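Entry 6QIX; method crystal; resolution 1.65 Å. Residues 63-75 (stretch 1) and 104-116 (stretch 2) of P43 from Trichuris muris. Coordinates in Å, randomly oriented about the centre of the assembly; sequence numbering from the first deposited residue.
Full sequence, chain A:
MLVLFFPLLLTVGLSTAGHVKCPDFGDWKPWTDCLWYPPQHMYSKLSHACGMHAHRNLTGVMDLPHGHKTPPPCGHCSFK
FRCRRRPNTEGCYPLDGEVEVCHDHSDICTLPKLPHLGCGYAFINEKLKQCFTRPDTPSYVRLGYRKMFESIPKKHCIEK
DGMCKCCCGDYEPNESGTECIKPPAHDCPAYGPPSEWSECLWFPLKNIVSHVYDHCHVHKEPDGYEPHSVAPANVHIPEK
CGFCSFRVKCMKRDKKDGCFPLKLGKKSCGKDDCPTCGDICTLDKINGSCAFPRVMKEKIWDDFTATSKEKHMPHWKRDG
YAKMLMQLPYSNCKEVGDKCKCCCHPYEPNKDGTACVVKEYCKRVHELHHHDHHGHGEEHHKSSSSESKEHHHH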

# COMPACT_ATOMS: atom_id res chain seq x y z
N ASP A 63 -11.86 1.12 5.33
CA ASP A 63 -12.86 2.05 5.82
C ASP A 63 -12.32 2.79 7.04
O ASP A 63 -11.29 2.44 7.62
CB ASP A 63 -14.16 1.31 6.14
CG ASP A 63 -14.85 0.79 4.88
OD1 ASP A 63 -14.61 1.37 3.79
OD2 ASP A 63 -15.62 -0.18 4.98
N LEU A 64 -13.04 3.87 7.42
CA LEU A 64 -12.70 4.58 8.63
C LEU A 64 -13.02 3.72 9.85
O LEU A 64 -13.90 2.83 9.79
CB LEU A 64 -13.46 5.90 8.70
CG LEU A 64 -13.25 6.91 7.59
CD1 LEU A 64 -14.11 8.18 7.90
CD2 LEU A 64 -11.77 7.26 7.46
N PRO A 65 -12.33 3.94 10.97
CA PRO A 65 -12.57 3.09 12.14
C PRO A 65 -14.02 3.15 12.58
O PRO A 65 -14.70 4.16 12.43
CB PRO A 65 -11.62 3.66 13.20
CG PRO A 65 -11.04 4.93 12.63
CD PRO A 65 -11.19 4.86 11.15
N HIS A 66 -14.48 2.03 13.13
CA HIS A 66 -15.89 1.85 13.46
C HIS A 66 -16.46 3.08 14.13
O HIS A 66 -15.86 3.65 15.05
CB HIS A 66 -16.06 0.63 14.38
CG HIS A 66 -17.44 0.50 14.96
ND1 HIS A 66 -17.70 0.72 16.30
CD2 HIS A 66 -18.63 0.20 14.39
CE1 HIS A 66 -19.00 0.56 16.52
NE2 HIS A 66 -19.58 0.25 15.38
N GLY A 67 -17.62 3.51 13.65
CA GLY A 67 -18.32 4.61 14.25
C GLY A 67 -18.02 5.97 13.65
O GLY A 67 -18.63 6.96 14.08
N HIS A 68 -17.10 6.07 12.70
CA HIS A 68 -16.71 7.37 12.19
C HIS A 68 -17.36 7.61 10.84
O HIS A 68 -17.23 6.79 9.92
CB HIS A 68 -15.19 7.48 12.10
CG HIS A 68 -14.53 7.68 13.42
ND1 HIS A 68 -14.34 8.93 13.98
CD2 HIS A 68 -14.03 6.79 14.31
CE1 HIS A 68 -13.73 8.80 15.15
NE2 HIS A 68 -13.53 7.51 15.37
N LYS A 69 -18.06 8.74 10.73
CA LYS A 69 -18.70 9.17 9.51
C LYS A 69 -17.67 9.73 8.55
O LYS A 69 -16.66 10.30 8.96
CB LYS A 69 -19.76 10.23 9.82
CG LYS A 69 -20.76 9.80 10.91
CD LYS A 69 -21.43 10.99 11.62
CE LYS A 69 -22.22 10.56 12.86
NZ LYS A 69 -23.45 11.39 13.11
N THR A 70 -17.89 9.53 7.26
CA THR A 70 -16.98 10.10 6.29
C THR A 70 -17.36 11.56 6.05
O THR A 70 -18.53 11.86 5.79
CB THR A 70 -16.99 9.35 4.96
OG1 THR A 70 -18.21 9.60 4.28
CG2 THR A 70 -16.87 7.89 5.19
N PRO A 71 -16.42 12.49 6.17
CA PRO A 71 -16.78 13.91 6.03
C PRO A 71 -17.09 14.24 4.58
O PRO A 71 -16.76 13.45 3.69
CB PRO A 71 -15.54 14.65 6.52
CG PRO A 71 -14.43 13.70 6.27
CD PRO A 71 -14.99 12.31 6.49
N PRO A 72 -17.67 15.40 4.31
CA PRO A 72 -18.00 15.77 2.92
C PRO A 72 -16.75 16.10 2.14
O PRO A 72 -15.70 16.32 2.74
CB PRO A 72 -18.90 17.00 3.09
CG PRO A 72 -18.65 17.50 4.49
CD PRO A 72 -18.21 16.34 5.31
N PRO A 73 -16.84 16.14 0.80
CA PRO A 73 -15.67 16.47 -0.03
C PRO A 73 -14.86 17.62 0.54
O PRO A 73 -15.40 18.67 0.89
CB PRO A 73 -16.30 16.82 -1.39
CG PRO A 73 -17.50 15.95 -1.48
CD PRO A 73 -18.04 15.90 -0.03
N CYS A 74 -13.54 17.41 0.63
CA CYS A 74 -12.66 18.31 1.36
C CYS A 74 -11.25 18.21 0.76
O CYS A 74 -10.90 17.26 0.08
CB CYS A 74 -12.71 18.10 2.89
SG CYS A 74 -12.31 16.49 3.41
N GLY A 75 -10.44 19.25 1.03
CA GLY A 75 -8.98 19.12 1.02
C GLY A 75 -8.31 19.15 -0.32
O GLY A 75 -7.10 18.84 -0.40
N ASP A 104 -12.89 23.34 -6.00
CA ASP A 104 -13.97 24.01 -5.28
C ASP A 104 -14.10 23.45 -3.86
O ASP A 104 -14.46 24.17 -2.94
CB ASP A 104 -15.30 23.87 -6.03
CG ASP A 104 -15.37 24.74 -7.28
OD1 ASP A 104 -14.56 25.70 -7.44
OD2 ASP A 104 -16.27 24.48 -8.09
N HIS A 105 -13.83 22.17 -3.66
CA HIS A 105 -13.96 21.59 -2.33
C HIS A 105 -12.60 21.64 -1.66
O HIS A 105 -11.83 20.67 -1.66
CB HIS A 105 -14.52 20.19 -2.39
CG HIS A 105 -15.97 20.17 -2.75
ND1 HIS A 105 -16.43 19.59 -3.90
CD2 HIS A 105 -17.04 20.70 -2.12
CE1 HIS A 105 -17.75 19.72 -3.96
NE2 HIS A 105 -18.14 20.40 -2.89
N SER A 106 -12.34 22.79 -1.02
CA SER A 106 -11.00 23.17 -0.60
C SER A 106 -10.83 23.26 0.91
O SER A 106 -9.69 23.40 1.38
CB SER A 106 -10.66 24.52 -1.23
OG SER A 106 -11.72 25.44 -0.96
N ASP A 107 -11.92 23.13 1.67
CA ASP A 107 -11.81 23.19 3.12
C ASP A 107 -10.98 22.01 3.61
O ASP A 107 -11.05 20.90 3.05
CB ASP A 107 -13.20 23.20 3.79
CG ASP A 107 -14.01 24.49 3.50
OD1 ASP A 107 -13.44 25.55 3.09
OD2 ASP A 107 -15.25 24.45 3.71
N ILE A 108 -10.19 22.22 4.66
CA ILE A 108 -9.32 21.14 5.11
C ILE A 108 -10.12 19.94 5.60
O ILE A 108 -11.20 20.07 6.19
CB ILE A 108 -8.34 21.65 6.19
CG1 ILE A 108 -7.21 20.64 6.43
CG2 ILE A 108 -9.07 21.96 7.48
CD1 ILE A 108 -5.94 21.21 7.01
N CYS A 109 -9.61 18.74 5.31
CA CYS A 109 -10.23 17.50 5.77
C CYS A 109 -9.89 17.27 7.23
O CYS A 109 -8.73 17.31 7.63
CB CYS A 109 -9.75 16.29 4.93
SG CYS A 109 -10.29 16.36 3.21
N THR A 110 -10.90 16.94 8.02
CA THR A 110 -10.70 16.48 9.39
C THR A 110 -11.10 15.00 9.46
O THR A 110 -12.26 14.66 9.21
CB THR A 110 -11.54 17.29 10.38
OG1 THR A 110 -11.15 18.68 10.30
CG2 THR A 110 -11.30 16.74 11.78
N LEU A 111 -10.15 14.15 9.82
CA LEU A 111 -10.31 12.70 9.82
C LEU A 111 -9.82 12.10 11.13
O LEU A 111 -8.97 12.67 11.81
CB LEU A 111 -9.50 12.07 8.65
CG LEU A 111 -9.99 12.43 7.27
CD1 LEU A 111 -8.97 12.12 6.19
CD2 LEU A 111 -11.28 11.69 7.04
N PRO A 112 -10.38 10.95 11.53
CA PRO A 112 -9.89 10.29 12.75
C PRO A 112 -8.52 9.67 12.55
O PRO A 112 -8.13 9.29 11.44
CB PRO A 112 -10.93 9.19 13.01
CG PRO A 112 -11.41 8.82 11.63
CD PRO A 112 -11.44 10.17 10.85
N LYS A 113 -7.79 9.55 13.66
CA LYS A 113 -6.58 8.73 13.63
C LYS A 113 -6.94 7.28 13.39
O LYS A 113 -7.93 6.79 13.92
CB LYS A 113 -5.81 8.86 14.94
CG LYS A 113 -5.33 10.29 15.16
CD LYS A 113 -5.01 10.58 16.62
CE LYS A 113 -3.87 9.73 17.09
NZ LYS A 113 -3.20 10.36 18.24
N LEU A 114 -6.10 6.57 12.58
CA LEU A 114 -6.31 5.14 12.31
C LEU A 114 -5.59 4.29 13.36
O LEU A 114 -4.47 4.62 13.77
CB LEU A 114 -5.79 4.77 10.91
CG LEU A 114 -6.37 5.64 9.80
CD1 LEU A 114 -5.69 5.40 8.45
CD2 LEU A 114 -7.86 5.43 9.74
N PRO A 115 -6.19 3.16 13.77
CA PRO A 115 -5.50 2.26 14.71
C PRO A 115 -4.10 1.91 14.22
O PRO A 115 -3.91 1.51 13.07
CB PRO A 115 -6.42 1.02 14.76
CG PRO A 115 -7.79 1.52 14.34
CD PRO A 115 -7.55 2.73 13.43
N HIS A 116 -3.11 2.14 15.09
CA HIS A 116 -1.73 1.74 14.83
C HIS A 116 -1.02 2.60 13.80
O HIS A 116 0.20 2.75 13.88
CB HIS A 116 -1.67 0.28 14.34
CG HIS A 116 -2.39 -0.66 15.26
ND1 HIS A 116 -1.97 -0.89 16.55
CD2 HIS A 116 -3.51 -1.38 15.09
CE1 HIS A 116 -2.81 -1.71 17.14
NE2 HIS A 116 -3.76 -2.02 16.28
O HOH W 1 -14.49 21.41 1.27

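The two stretches run antiparallel, with P65 level with L114 and G75 level with I108, and bury 682 Å² between them. A disulfide anchors one end, proline and leucine contacts fill the other, and direct polar contacts are few.

The covalent link joins C74 SG to C109 SG at 2.0 Å, with a chi3 of 111°. Both CA-to-CB bonds point sideways to the other stretch, so the sulfurs are brought together by rotation about chi1: C74 adopts p (58°) and C109 m (-66°). Both cysteines are buried. Next to the bridge, G75 N donates a weak hydrogen bond to D107 O (2.7 Å, 126° at the hydrogen). G75 has a positive phi of 79°, which favours glycine, and an ideal CB here would lie 2.7 Å from C109 SG, a clash. The absence of a side chain thus lets the backbone pass close to the disulfide. A water extends this polar patch, donating to P73 O (2.9 Å) and accepting from D107 N (3.1 Å).

Two histidines meet prolines through their ring faces. H105, with chi1 m and chi2 117°, presents its imidazole to P73, whose CB lies 3.8 Å from the ring centroid of H105 and 19° off the normal. In H68, chi1 m (-75°) and chi2 -88° likewise set one face against P112, whose CB is 3.6 Å from the H68 centroid and 17° off the normal. In both pairs the two CA-to-CB bonds point toward the partner stretch, and a flat ring can accept the proline C-H group without interlocking side chains.

Most of the remaining side-chain contacts are apolar. P65 CD packs 3.7 Å from L114 CD2 and 4.0 Å from P112 CG, while P71 CD lies 3.8 Å from L111 CD2. The prolines P65, P71 and P112 point toward the other stretch, and their compact rings, all C-gamma endo, make contact without needing a long side chain. The leucines solve a different problem. L64, L111 and L114 leave their backbones sideways, yet all adopt m for chi1 and t for chi2, and in this common leucine rotamer their ends come nearer the partner. L64 CD1 thereby reaches 4.4 Å from P112 CD, a looser contact.

Between P65 and H68, a type II turn closed by H68 N to P65 O (3.1 Å) returns H68 to the contact. G67, at phi 92° and psi -4°, suits this turn because a CB would be jammed against the preceding carbonyl oxygen.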